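Local coordinates for coat protein (Tobacco streak virus, PDB 4Y6X), which forms the shell of the viral capsid through its jelly-roll domain and, in its full-length form, probably binds the viral RNA, at residues Q25-R30 and F64-I69; S33-K38 and T42-P47; I69-V74 and I126-D131. One frame throughout, in Å; residues are numbered along the deposited sequence.

Contact 1: Q25-R30 and F64-I69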
ATOM      1  N   GLN A  25      19.310  -3.800  -7.822  1.00 27.04           N
ATOM      2  CA  GLN A  25      18.352  -3.728  -6.689  1.00 28.73           C
ATOM      3  C   GLN A  25      17.645  -2.368  -6.671  1.00 25.73           C
ATOM      4  O   GLN A  25      18.214  -1.425  -7.123  1.00 25.80           O
ATOM      5  CB  GLN A  25      19.146  -3.857  -5.408  1.00 29.23           C
ATOM      6  CG  GLN A  25      19.721  -5.230  -5.206  1.00 32.40           C
ATOM      7  CD  GLN A  25      20.512  -5.334  -3.911  1.00 34.53           C
ATOM      8  OE1 GLN A  25      20.282  -4.606  -2.982  1.00 33.89           O
ATOM      9  NE2 GLN A  25      21.438  -6.262  -3.865  1.00 36.91           N
ATOM     10  N   VAL A  26      16.447  -2.297  -6.092  1.00 23.20           N
ATOM     11  CA  VAL A  26      15.764  -1.053  -5.805  1.00 23.59           C
ATOM     12  C   VAL A  26      15.203  -1.073  -4.373  1.00 21.19           C
ATOM     13  O   VAL A  26      15.032  -2.131  -3.763  1.00 20.71           O
ATOM     14  CB  VAL A  26      14.582  -0.768  -6.757  1.00 27.28           C
ATOM     15  CG1 VAL A  26      15.103  -0.500  -8.153  1.00 31.48           C
ATOM     16  CG2 VAL A  26      13.572  -1.914  -6.757  1.00 25.90           C
ATOM     17  N   TRP A  27      14.902   0.119  -3.892  1.00 18.61           N
ATOM     18  CA  TRP A  27      14.190   0.351  -2.652  1.00 20.89           C
ATOM     19  C   TRP A  27      12.727   0.372  -2.925  1.00 24.28           C
ATOM     20  O   TRP A  27      12.298   0.995  -3.895  1.00 27.57           O
ATOM     21  CB  TRP A  27      14.579   1.685  -2.029  1.00 19.05           C
ATOM     22  CG  TRP A  27      15.961   1.723  -1.417  1.00 20.61           C
ATOM     23  CD1 TRP A  27      17.046   2.411  -1.871  1.00 21.41           C
ATOM     24  CD2 TRP A  27      16.383   1.023  -0.254  1.00 19.46           C
ATOM     25  NE1 TRP A  27      18.110   2.213  -1.016  1.00 20.52           N
ATOM     26  CE2 TRP A  27      17.740   1.334  -0.044  1.00 20.06           C
ATOM     27  CE3 TRP A  27      15.721   0.213   0.680  1.00 20.07           C
ATOM     28  CZ2 TRP A  27      18.444   0.845   1.011  1.00 19.84           C
ATOM     29  CZ3 TRP A  27      16.428  -0.305   1.700  1.00 20.11           C
ATOM     30  CH2 TRP A  27      17.767   0.027   1.894  1.00 21.03           C
ATOM     31  N   VAL A  28      11.969  -0.305  -2.080  1.00 23.26           N
ATOM     32  CA  VAL A  28      10.553  -0.112  -2.009  1.00 23.74           C
ATOM     33  C   VAL A  28      10.192   0.147  -0.566  1.00 26.61           C
ATOM     34  O   VAL A  28      10.988  -0.156   0.366  1.00 21.61           O
ATOM     35  CB  VAL A  28       9.776  -1.342  -2.544  1.00 26.23           C
ATOM     36  CG1 VAL A  28      10.075  -1.555  -4.050  1.00 26.47           C
ATOM     37  CG2 VAL A  28      10.073  -2.585  -1.749  1.00 27.04           C
ATOM     38  N   THR A  29       9.019   0.740  -0.329  1.00 23.36           N
ATOM     39  CA  THR A  29       8.646   1.136   1.013  1.00 26.47           C
ATOM     40  C   THR A  29       7.173   1.007   1.164  1.00 31.88           C
ATOM     41  O   THR A  29       6.452   1.069   0.166  1.00 31.29           O
ATOM     42  CB  THR A  29       9.040   2.606   1.344  1.00 31.61           C
ATOM     43  OG1 THR A  29       8.745   2.924   2.722  1.00 34.54           O
ATOM     44  CG2 THR A  29       8.262   3.647   0.473  1.00 31.01           C
ATOM     45  N   ARG A  30       6.730   0.922   2.407  1.00 30.25           N
ATOM     46  CA  ARG A  30       5.360   1.257   2.738  1.00 35.03           C
ATOM     47  C   ARG A  30       5.186   1.752   4.134  1.00 31.06           C
ATOM     48  O   ARG A  30       6.044   1.557   5.000  1.00 27.39           O
ATOM     49  CB  ARG A  30       4.425   0.105   2.471  1.00 43.02           C
ATOM     50  CG  ARG A  30       4.474  -1.007   3.473  1.00 45.96           C
ATOM     51  CD  ARG A  30       3.179  -1.758   3.345  1.00 50.94           C
ATOM     52  NE  ARG A  30       3.074  -2.767   4.372  1.00 61.09           N
ATOM     53  CZ  ARG A  30       2.638  -2.565   5.621  1.00 58.97           C
ATOM     54  NH1 ARG A  30       2.281  -1.376   6.056  1.00 61.01           N
ATOM     55  NH2 ARG A  30       2.584  -3.575   6.454  1.00 61.17           N
ATOM     56  N   PHE A  64      15.165 -10.609  -1.610  1.00 25.38           N
ATOM     57  CA  PHE A  64      15.169  -9.581  -0.586  1.00 24.90           C
ATOM     58  C   PHE A  64      16.566  -9.432  -0.029  1.00 25.28           C
ATOM     59  O   PHE A  64      17.172 -10.416   0.362  1.00 24.86           O
ATOM     60  CB  PHE A  64      14.240  -9.988   0.518  1.00 24.84           C
ATOM     61  CG  PHE A  64      12.843  -9.995   0.125  1.00 28.49           C
ATOM     62  CD1 PHE A  64      12.275 -11.112  -0.458  1.00 30.39           C
ATOM     63  CD2 PHE A  64      12.073  -8.856   0.277  1.00 28.37           C
ATOM     64  CE1 PHE A  64      10.932 -11.118  -0.831  1.00 33.95           C
ATOM     65  CE2 PHE A  64      10.739  -8.838  -0.124  1.00 30.42           C
ATOM     66  CZ  PHE A  64      10.166  -9.962  -0.672  1.00 35.66           C
ATOM     67  N   TYR A  65      17.089  -8.216  -0.036  1.00 23.24           N
ATOM     68  CA  TYR A  65      18.436  -7.962   0.433  1.00 24.46           C
ATOM     69  C   TYR A  65      18.573  -7.213   1.756  1.00 25.74           C
ATOM     70  O   TYR A  65      19.440  -7.539   2.534  1.00 27.65           O
ATOM     71  CB  TYR A  65      19.192  -7.212  -0.616  1.00 24.11           C
ATOM     72  CG  TYR A  65      19.333  -8.066  -1.866  1.00 29.81           C
ATOM     73  CD1 TYR A  65      20.370  -9.022  -1.985  1.00 33.97           C
ATOM     74  CD2 TYR A  65      18.409  -7.992  -2.873  1.00 27.44           C
ATOM     75  CE1 TYR A  65      20.494  -9.820  -3.158  1.00 33.70           C
ATOM     76  CE2 TYR A  65      18.512  -8.752  -4.029  1.00 32.61           C
ATOM     77  CZ  TYR A  65      19.563  -9.660  -4.175  1.00 35.93           C
ATOM     78  OH  TYR A  65      19.641 -10.385  -5.315  1.00 34.23           O
ATOM     79  N   ARG A  66      17.714  -6.245   2.040  1.00 24.29           N
ATOM     80  CA  ARG A  66      17.847  -5.446   3.281  1.00 25.80           C
ATOM     81  C   ARG A  66      16.478  -5.042   3.730  1.00 23.40           C
ATOM     82  O   ARG A  66      15.619  -4.711   2.903  1.00 24.11           O
ATOM     83  CB  ARG A  66      18.627  -4.160   3.007  1.00 28.34           C
ATOM     84  CG  ARG A  66      20.016  -4.390   2.500  1.00 35.46           C
ATOM     85  CD  ARG A  66      20.790  -3.117   2.185  1.00 36.21           C
ATOM     86  NE  ARG A  66      21.083  -2.324   3.362  1.00 36.14           N
ATOM     87  CZ  ARG A  66      21.707  -1.138   3.310  1.00 40.20           C
ATOM     88  NH1 ARG A  66      22.067  -0.609   2.132  1.00 41.59           N
ATOM     89  NH2 ARG A  66      21.927  -0.439   4.419  1.00 37.97           N
ATOM     90  N   LEU A  67      16.271  -5.021   5.011  1.00 22.40           N
ATOM     91  CA  LEU A  67      15.119  -4.388   5.589  1.00 22.32           C
ATOM     92  C   LEU A  67      15.631  -3.302   6.548  1.00 25.83           C
ATOM     93  O   LEU A  67      16.443  -3.602   7.449  1.00 23.14           O
ATOM     94  CB  LEU A  67      14.327  -5.405   6.339  1.00 22.63           C
ATOM     95  CG  LEU A  67      13.243  -4.794   7.239  1.00 25.02           C
ATOM     96  CD1 LEU A  67      12.106  -4.154   6.450  1.00 26.55           C
ATOM     97  CD2 LEU A  67      12.730  -5.866   8.136  1.00 25.35           C
ATOM     98  N   LEU A  68      15.170  -2.081   6.371  1.00 20.65           N
ATOM     99  CA  LEU A  68      15.464  -0.957   7.239  1.00 22.62           C
ATOM    100  C   LEU A  68      14.271  -0.614   8.053  1.00 23.39           C
ATOM    101  O   LEU A  68      13.144  -0.476   7.500  1.00 23.10           O
ATOM    102  CB  LEU A  68      15.786   0.285   6.452  1.00 27.21           C
ATOM    103  CG  LEU A  68      17.224   0.497   5.938  1.00 30.99           C
ATOM    104  CD1 LEU A  68      17.929  -0.725   5.470  1.00 30.78           C
ATOM    105  CD2 LEU A  68      17.281   1.606   4.893  1.00 30.99           C
ATOM    106  N   ILE A  69      14.461  -0.515   9.371  1.00 20.72           N
ATOM    107  CA  ILE A  69      13.420  -0.030  10.204  1.00 23.46           C
ATOM    108  C   ILE A  69      13.899   1.101  11.089  1.00 22.53           C
ATOM    109  O   ILE A  69      15.094   1.181  11.472  1.00 23.30           O
ATOM    110  CB  ILE A  69      12.743  -1.117  10.977  1.00 30.35           C
ATOM    111  CG1 ILE A  69      13.646  -1.694  11.995  1.00 32.34           C
ATOM    112  CG2 ILE A  69      12.257  -2.299  10.116  1.00 34.09           C
ATOM    113  CD1 ILE A  69      12.853  -1.868  13.245  1.00 36.08           C
TER
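Gln25 turns its CG anti to its own carbonyl carbon (chi1 -69°) and then runs straight out, which lays its amide on the ring of Tyr65. The two residues belong to strands 25-30 and 63-73 of the same jelly-roll sheet, but these strands are not neighbours: strand 140-150 runs between them, antiparallel to both, and the side chains meet across it. The axes of the two short segments come no closer than 8.9 Å. A classic beta bulge, in which Tyr65 and Arg66 both face Ala148, directs two consecutive side chains toward strand 25-30.

The Gln25 amide lies nearly parallel to the Tyr65 ring, their planes 8° apart, with NE2 3.3 Å above the ring plane and over its centre. This is an amide-on-ring stack, and no hydrogen bond crosses the contact. Arg66 takes a different path. Its chain bends at chi3 (67°), bringing a face of the guanidinium near the six-membered ring of Trp27, with NH1 4.1 Å from CZ2 of the indole. The two planes are steeply inclined, so they do not stack. Their polar ends bond to the chain leading into the strand, Arg66 NH1 to Ser18 O and Trp27 NE1 to Leu19 O.

Farther along, the indole reaches Leu68, which is set roughly perpendicular to the indole side chain. Pro157 and Phe161 of the second subunit pack on Trp27 and Leu68 respectively, so this part of the sheet also serves the domain-swapped dimer. Both methyls of Leu68 touch the far corner of the indole: CD2 lies 3.4 Å from Trp27 CH2, and CD1 lies 3.7 Å from that same carbon.

Contact 2: S33-K38 and T42-P47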
ATOM      1  N   SER A  33       1.551   0.904  10.154  1.00 38.27           N
ATOM      2  CA  SER A  33       0.372   1.234  11.018  1.00 41.14           C
ATOM      3  C   SER A  33       0.735   1.734  12.411  1.00 39.99           C
ATOM      4  O   SER A  33       1.753   1.268  12.981  1.00 35.82           O
ATOM      5  CB  SER A  33      -0.487  -0.019  11.208  1.00 51.31           C
ATOM      6  OG  SER A  33      -0.945  -0.492   9.943  1.00 60.84           O
ATOM      7  N   GLU A  34      -0.071   2.663  12.947  1.00 37.52           N
ATOM      8  CA  GLU A  34       0.052   3.103  14.367  1.00 36.05           C
ATOM      9  C   GLU A  34      -0.392   1.952  15.254  1.00 33.14           C
ATOM     10  O   GLU A  34      -1.236   1.176  14.867  1.00 34.38           O
ATOM     11  CB  GLU A  34      -0.819   4.321  14.702  1.00 37.26           C
ATOM     12  N   TRP A  35       0.196   1.826  16.433  1.00 31.49           N
ATOM     13  CA  TRP A  35      -0.078   0.707  17.299  1.00 28.61           C
ATOM     14  C   TRP A  35      -1.141   1.113  18.294  1.00 32.17           C
ATOM     15  O   TRP A  35      -1.028   2.173  18.992  1.00 30.20           O
ATOM     16  CB  TRP A  35       1.151   0.328  18.091  1.00 29.00           C
ATOM     17  CG  TRP A  35       2.256  -0.311  17.347  1.00 28.63           C
ATOM     18  CD1 TRP A  35       2.475  -0.311  15.984  1.00 31.86           C
ATOM     19  CD2 TRP A  35       3.310  -1.059  17.915  1.00 27.10           C
ATOM     20  NE1 TRP A  35       3.616  -1.011  15.695  1.00 27.97           N
ATOM     21  CE2 TRP A  35       4.147  -1.484  16.856  1.00 31.18           C
ATOM     22  CE3 TRP A  35       3.655  -1.401  19.221  1.00 28.06           C
ATOM     23  CZ2 TRP A  35       5.317  -2.226  17.072  1.00 32.39           C
ATOM     24  CZ3 TRP A  35       4.823  -2.127  19.429  1.00 29.76           C
ATOM     25  CH2 TRP A  35       5.623  -2.543  18.357  1.00 30.25           C
ATOM     26  N   SER A  36      -2.153   0.281  18.424  1.00 30.35           N
ATOM     27  CA  SER A  36      -3.171   0.528  19.429  1.00 33.21           C
ATOM     28  C   SER A  36      -2.737   0.038  20.814  1.00 33.81           C
ATOM     29  O   SER A  36      -1.857  -0.800  20.956  1.00 30.45           O
ATOM     30  CB  SER A  36      -4.406  -0.238  19.078  1.00 33.09           C
ATOM     31  OG  SER A  36      -5.026   0.369  17.982  1.00 40.39           O
ATOM     32  N   ALA A  37      -3.424   0.534  21.821  1.00 33.50           N
ATOM     33  CA  ALA A  37      -3.244   0.064  23.172  1.00 38.37           C
ATOM     34  C   ALA A  37      -3.545  -1.420  23.231  1.00 40.92           C
ATOM     35  O   ALA A  37      -4.286  -1.931  22.411  1.00 40.39           O
ATOM     36  CB  ALA A  37      -4.154   0.842  24.101  1.00 38.61           C
ATOM     37  N   LYS A  38      -2.977  -2.136  24.186  1.00 44.07           N
ATOM     38  CA  LYS A  38      -3.372  -3.529  24.309  1.00 49.02           C
ATOM     39  C   LYS A  38      -3.777  -3.985  25.709  1.00 49.35           C
ATOM     40  O   LYS A  38      -3.447  -3.356  26.696  1.00 48.33           O
ATOM     41  CB  LYS A  38      -2.340  -4.433  23.696  1.00 46.96           C
ATOM     42  CG  LYS A  38      -1.027  -4.455  24.391  1.00 50.60           C
ATOM     43  CD  LYS A  38      -0.188  -5.537  23.747  1.00 49.93           C
ATOM     44  CE  LYS A  38       1.121  -5.651  24.484  1.00 54.30           C
ATOM     45  NZ  LYS A  38       2.062  -6.483  23.696  1.00 58.10           N
ATOM     46  N   THR A  42       1.753  -9.584  26.325  1.00 78.56           N
ATOM     47  CA  THR A  42       2.527 -10.314  25.314  1.00 77.69           C
ATOM     48  C   THR A  42       3.693  -9.477  24.776  1.00 67.40           C
ATOM     49  O   THR A  42       3.870  -8.307  25.160  1.00 56.69           O
ATOM     50  CB  THR A  42       1.654 -10.706  24.102  1.00 81.26           C
ATOM     51  OG1 THR A  42       0.720  -9.644  23.832  1.00 86.73           O
ATOM     52  CG2 THR A  42       0.897 -12.016  24.345  1.00 78.92           C
ATOM     53  N   ASN A  43       4.479 -10.122  23.905  1.00 61.72           N
ATOM     54  CA  ASN A  43       5.455  -9.467  23.039  1.00 57.93           C
ATOM     55  C   ASN A  43       4.776  -8.717  21.903  1.00 46.11           C
ATOM     56  O   ASN A  43       3.748  -9.131  21.391  1.00 53.51           O
ATOM     57  CB  ASN A  43       6.431 -10.507  22.447  1.00 57.51           C
ATOM     58  CG  ASN A  43       7.300 -11.177  23.504  1.00 65.12           C
ATOM     59  OD1 ASN A  43       7.317 -12.407  23.617  1.00 63.35           O
ATOM     60  ND2 ASN A  43       8.027 -10.367  24.283  1.00 57.76           N
ATOM     61  N   ASP A  44       5.363  -7.598  21.511  1.00 39.54           N
ATOM     62  CA  ASP A  44       4.965  -6.907  20.285  1.00 35.89           C
ATOM     63  C   ASP A  44       5.821  -7.394  19.133  1.00 35.88           C
ATOM     64  O   ASP A  44       7.049  -7.332  19.210  1.00 36.37           O
ATOM     65  CB  ASP A  44       5.136  -5.407  20.441  1.00 39.77           C
ATOM     66  CG  ASP A  44       4.173  -4.826  21.472  1.00 42.97           C
ATOM     67  OD1 ASP A  44       2.970  -5.127  21.302  1.00 39.35           O
ATOM     68  OD2 ASP A  44       4.613  -4.086  22.394  1.00 37.54           O
ATOM     69  N   ALA A  45       5.185  -7.949  18.115  1.00 33.62           N
ATOM     70  CA  ALA A  45       5.869  -8.569  16.994  1.00 36.06           C
ATOM     71  C   ALA A  45       5.206  -8.120  15.717  1.00 37.58           C
ATOM     72  O   ALA A  45       4.000  -8.117  15.635  1.00 38.55           O
ATOM     73  CB  ALA A  45       5.786 -10.071  17.071  1.00 35.26           C
ATOM     74  N   ILE A  46       5.999  -7.787  14.715  1.00 35.87           N
ATOM     75  CA  ILE A  46       5.483  -7.619  13.366  1.00 34.81           C
ATOM     76  C   ILE A  46       6.083  -8.660  12.422  1.00 32.07           C
ATOM     77  O   ILE A  46       7.301  -8.652  12.192  1.00 30.70           O
ATOM     78  CB  ILE A  46       5.779  -6.221  12.870  1.00 39.31           C
ATOM     79  CG1 ILE A  46       5.144  -5.246  13.849  1.00 43.99           C
ATOM     80  CG2 ILE A  46       5.211  -6.043  11.456  1.00 44.39           C
ATOM     81  CD1 ILE A  46       5.440  -3.818  13.519  1.00 43.61           C
ATOM     82  N   PRO A  47       5.243  -9.568  11.869  1.00 32.12           N
ATOM     83  CA  PRO A  47       5.759 -10.585  10.968  1.00 33.50           C
ATOM     84  C   PRO A  47       6.193 -10.021   9.634  1.00 34.89           C
ATOM     85  O   PRO A  47       5.619  -9.039   9.159  1.00 29.65           O
ATOM     86  CB  PRO A  47       4.572 -11.528  10.754  1.00 37.92           C
ATOM     87  CG  PRO A  47       3.541 -11.131  11.746  1.00 39.51           C
ATOM     88  CD  PRO A  47       3.790  -9.692  12.060  1.00 37.01           C
TER
HETATM   89  O   HOH W   1       4.426  -4.407  24.873  1.00 53.23           O
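Trp35 to Lys38 and Thr42 to Ile46 run in nearly opposite directions, their end-to-end lines 161° apart, as the chain doubles back into strand 44-47. No backbone hydrogen bond joins the two segments; the CA atoms of Trp35 and Asp44 stay 9.6 Å apart, and side chains bridge the gap. Lys38 spans it with an extended chain, and its NZ reaches Asp44 OD1 at 2.9 Å in a salt bridge, coming from above the carboxylate plane. The same NZ donates to Thr42 O at 3.0 Å, again well out of the carbonyl plane, and weakly to the hydroxyl of the poorly ordered Thr42.

Trp35 flanks the other side of Asp44. Its six-membered ring meets the root of the aspartate, CZ3 lying 3.4 Å from Asp44 CB, while CZ2 packs 3.9 Å from Ile46 CD1. Beyond these segments, Trp35 makes an edge-to-face pair with Trp128, tying the loop to the barrel core.

Asp44 OD1 also forms a salt bridge with Arg139. Two cations at one oxygen would be expected to stabilise the charged carboxylate, and the shared aspartate links the loop, the strand and Arg139 electrostatically at the protein surface.

Contact 3: I69-V74 and I126-D131; sequences IGFVAV and IVWCLD
Trp128 points the N-H edge of its indole straight at the face of Phe71. NE1 stands over the centre of the phenyl ring, 3.4 Å above its plane. The two ring planes meet at 86°, a T-shaped stack. Between the phenyl and five-membered ring centroids the distance is 4.6 Å. The position of NE1 and the direction of its N-H bond are consistent with an N-H...pi interaction in a place where both residues are buried. Phe71 gets there with CG between its backbone N and carbonyl carbon (chi1 66°), which holds the ring broadside to the indole.

Next along the same edge, on the six-membered ring, Ile69 places CD1 3.9 Å from Trp128 CZ2. The second branch of Ile69 serves a different partner: CG2 lies 4.1 Å from Ile126 CD1, the two isoleucine side chains lying alongside and running opposite ways. Ile126 in turn covers part of one indole face with its CG2. Phe79 and Phe101 extend the aromatic cluster around Phe71.

The strands keep 10.7 Å between their axes and exchange no backbone hydrogen bonds. They belong to opposing sheets, and such apolar packing between two four-stranded antiparallel sheets is characteristic of the hydrophobic core of a viral jelly-roll barrel.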
ATOM      1  N   ILE A  69      14.461  -0.515   9.371  1.00 20.72           N
ATOM      2  CA  ILE A  69      13.420  -0.030  10.204  1.00 23.46           C
ATOM      3  C   ILE A  69      13.899   1.101  11.089  1.00 22.53           C
ATOM      4  O   ILE A  69      15.094   1.181  11.472  1.00 23.30           O
ATOM      5  CB  ILE A  69      12.743  -1.117  10.977  1.00 30.35           C
ATOM      6  CG1 ILE A  69      13.646  -1.694  11.995  1.00 32.34           C
ATOM      7  CG2 ILE A  69      12.257  -2.299  10.116  1.00 34.09           C
ATOM      8  CD1 ILE A  69      12.853  -1.868  13.245  1.00 36.08           C
ATOM      9  N   GLY A  70      12.984   1.997  11.400  1.00 17.52           N
ATOM     10  CA  GLY A  70      13.283   3.097  12.315  1.00 19.02           C
ATOM     11  C   GLY A  70      12.108   3.289  13.203  1.00 17.70           C
ATOM     12  O   GLY A  70      10.979   3.092  12.771  1.00 19.51           O
ATOM     13  N   PHE A  71      12.349   3.668  14.432  1.00 18.60           N
ATOM     14  CA  PHE A  71      11.277   3.863  15.370  1.00 18.40           C
ATOM     15  C   PHE A  71      11.674   4.743  16.504  1.00 18.90           C
ATOM     16  O   PHE A  71      12.873   4.960  16.764  1.00 19.33           O
ATOM     17  CB  PHE A  71      10.747   2.539  15.885  1.00 18.69           C
ATOM     18  CG  PHE A  71      11.737   1.780  16.710  1.00 20.14           C
ATOM     19  CD1 PHE A  71      12.623   0.900  16.102  1.00 21.32           C
ATOM     20  CD2 PHE A  71      11.759   1.915  18.087  1.00 21.26           C
ATOM     21  CE1 PHE A  71      13.560   0.184  16.842  1.00 22.32           C
ATOM     22  CE2 PHE A  71      12.703   1.211  18.851  1.00 24.39           C
ATOM     23  CZ  PHE A  71      13.602   0.357  18.210  1.00 24.63           C
ATOM     24  N   VAL A  72      10.660   5.265  17.173  1.00 18.68           N
ATOM     25  CA  VAL A  72      10.796   5.919  18.469  1.00 22.12           C
ATOM     26  C   VAL A  72       9.882   5.207  19.448  1.00 24.77           C
ATOM     27  O   VAL A  72       8.734   4.898  19.115  1.00 22.26           O
ATOM     28  CB  VAL A  72      10.378   7.410  18.394  1.00 25.68           C
ATOM     29  CG1 VAL A  72      10.478   8.066  19.753  1.00 29.33           C
ATOM     30  CG2 VAL A  72      11.353   8.166  17.533  1.00 28.34           C
ATOM     31  N   ALA A  73      10.355   4.921  20.660  1.00 24.19           N
ATOM     32  CA  ALA A  73       9.506   4.253  21.676  1.00 22.88           C
ATOM     33  C   ALA A  73       9.273   5.163  22.909  1.00 27.14           C
ATOM     34  O   ALA A  73      10.067   6.047  23.219  1.00 25.57           O
ATOM     35  CB  ALA A  73      10.184   2.984  22.131  1.00 27.44           C
ATOM     36  N   VAL A  74       8.223   4.901  23.656  1.00 27.39           N
ATOM     37  CA  VAL A  74       7.963   5.649  24.894  1.00 31.96           C
ATOM     38  C   VAL A  74       8.684   5.073  26.148  1.00 36.53           C
ATOM     39  O   VAL A  74       8.503   5.581  27.234  1.00 35.62           O
ATOM     40  CB  VAL A  74       6.451   5.737  25.210  1.00 32.94           C
ATOM     41  CG1 VAL A  74       5.723   6.428  24.082  1.00 38.72           C
ATOM     42  CG2 VAL A  74       5.851   4.356  25.452  1.00 32.55           C
ATOM     43  N   ILE A 126       9.915  -9.038  13.534  1.00 25.97           N
ATOM     44  CA  ILE A 126      10.646  -8.146  14.410  1.00 25.99           C
ATOM     45  C   ILE A 126       9.867  -8.055  15.697  1.00 25.36           C
ATOM     46  O   ILE A 126       8.654  -7.930  15.674  1.00 24.82           O
ATOM     47  CB  ILE A 126      10.879  -6.805  13.741  1.00 29.34           C
ATOM     48  CG1 ILE A 126      11.848  -7.012  12.578  1.00 35.90           C
ATOM     49  CG2 ILE A 126      11.550  -5.845  14.720  1.00 30.60           C
ATOM     50  CD1 ILE A 126      11.526  -6.110  11.462  1.00 43.65           C
ATOM     51  N   VAL A 127      10.571  -8.151  16.811  1.00 24.68           N
ATOM     52  CA  VAL A 127       9.964  -8.194  18.110  1.00 26.45           C
ATOM     53  C   VAL A 127      10.554  -7.116  19.003  1.00 24.88           C
ATOM     54  O   VAL A 127      11.758  -6.966  19.061  1.00 27.84           O
ATOM     55  CB  VAL A 127      10.210  -9.578  18.772  1.00 30.66           C
ATOM     56  CG1 VAL A 127       9.624  -9.638  20.183  1.00 29.87           C
ATOM     57  CG2 VAL A 127       9.637 -10.696  17.937  1.00 32.48           C
ATOM     58  N   TRP A 128       9.695  -6.381  19.708  1.00 23.46           N
ATOM     59  CA  TRP A 128      10.094  -5.389  20.685  1.00 25.89           C
ATOM     60  C   TRP A 128       9.705  -5.830  22.108  1.00 31.38           C
ATOM     61  O   TRP A 128       8.603  -6.331  22.294  1.00 31.16           O
ATOM     62  CB  TRP A 128       9.373  -4.067  20.478  1.00 25.21           C
ATOM     63  CG  TRP A 128       9.807  -3.293  19.334  1.00 23.05           C
ATOM     64  CD1 TRP A 128      10.616  -2.226  19.366  1.00 23.78           C
ATOM     65  CD2 TRP A 128       9.459  -3.516  17.959  1.00 23.22           C
ATOM     66  NE1 TRP A 128      10.831  -1.751  18.080  1.00 24.31           N
ATOM     67  CE2 TRP A 128      10.116  -2.529  17.206  1.00 24.77           C
ATOM     68  CE3 TRP A 128       8.643  -4.446  17.294  1.00 25.28           C
ATOM     69  CZ2 TRP A 128       9.989  -2.436  15.817  1.00 25.25           C
ATOM     70  CZ3 TRP A 128       8.504  -4.347  15.916  1.00 24.24           C
ATOM     71  CH2 TRP A 128       9.156  -3.336  15.196  1.00 24.57           C
ATOM     72  N   CYS A 129      10.603  -5.615  23.064  1.00 31.01           N
ATOM     73  CA  CYS A 129      10.318  -5.811  24.514  1.00 36.75           C
ATOM     74  C   CYS A 129      10.548  -4.499  25.260  1.00 29.48           C
ATOM     75  O   CYS A 129      11.686  -4.036  25.399  1.00 31.51           O
ATOM     76  CB  CYS A 129      11.272  -6.853  25.115  1.00 42.32           C
ATOM     77  SG  CYS A 129      11.364  -8.357  24.127  1.00 54.83           S
ATOM     78  N   LEU A 130       9.478  -3.906  25.756  1.00 28.93           N
ATOM     79  CA  LEU A 130       9.578  -2.663  26.470  1.00 30.38           C
ATOM     80  C   LEU A 130       9.717  -2.904  27.963  1.00 32.53           C
ATOM     81  O   LEU A 130       9.028  -3.738  28.513  1.00 34.89           O
ATOM     82  CB  LEU A 130       8.338  -1.818  26.188  1.00 33.88           C
ATOM     83  CG  LEU A 130       8.421  -0.965  24.914  1.00 39.03           C
ATOM     84  CD1 LEU A 130       8.494  -1.846  23.680  1.00 47.02           C
ATOM     85  CD2 LEU A 130       7.195  -0.120  24.812  1.00 44.53           C
ATOM     86  N   ASP A 131      10.539  -2.085  28.604  1.00 35.71           N
ATOM     87  CA  ASP A 131      10.723  -2.085  30.060  1.00 40.71           C
ATOM     88  C   ASP A 131       9.475  -1.598  30.777  1.00 38.39           C
ATOM     89  O   ASP A 131       9.076  -2.183  31.752  1.00 51.47           O
ATOM     90  CB  ASP A 131      11.903  -1.188  30.468  1.00 39.21           C
ATOM     91  CG  ASP A 131      13.279  -1.776  30.063  1.00 51.50           C
ATOM     92  OD1 ASP A 131      13.335  -2.891  29.460  1.00 57.29           O
ATOM     93  OD2 ASP A 131      14.314  -1.088  30.301  1.00 58.96           O
TER

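Overall arrangement
From the N terminus, strand 25-30 opens the long loop that contact 1 closes at 64-69. Within that span the chain leaves the strand, passes through 33-38 and turns back into strand 44-47, so contact 2 is a short closure lying wholly inside contact 1. Strand 63-73 then continues into contact 3, which shares Ile69 with contact 1 and closes a later loop at 126-131. Contact 1 works across one sheet, contact 3 joins that sheet to the opposing one, and contact 2 fixes a loop beside strand 44-47. Contacts 2 and 3 meet through backbone pairing of strands 44-47 and 125-130, their centres about 10 Å apart.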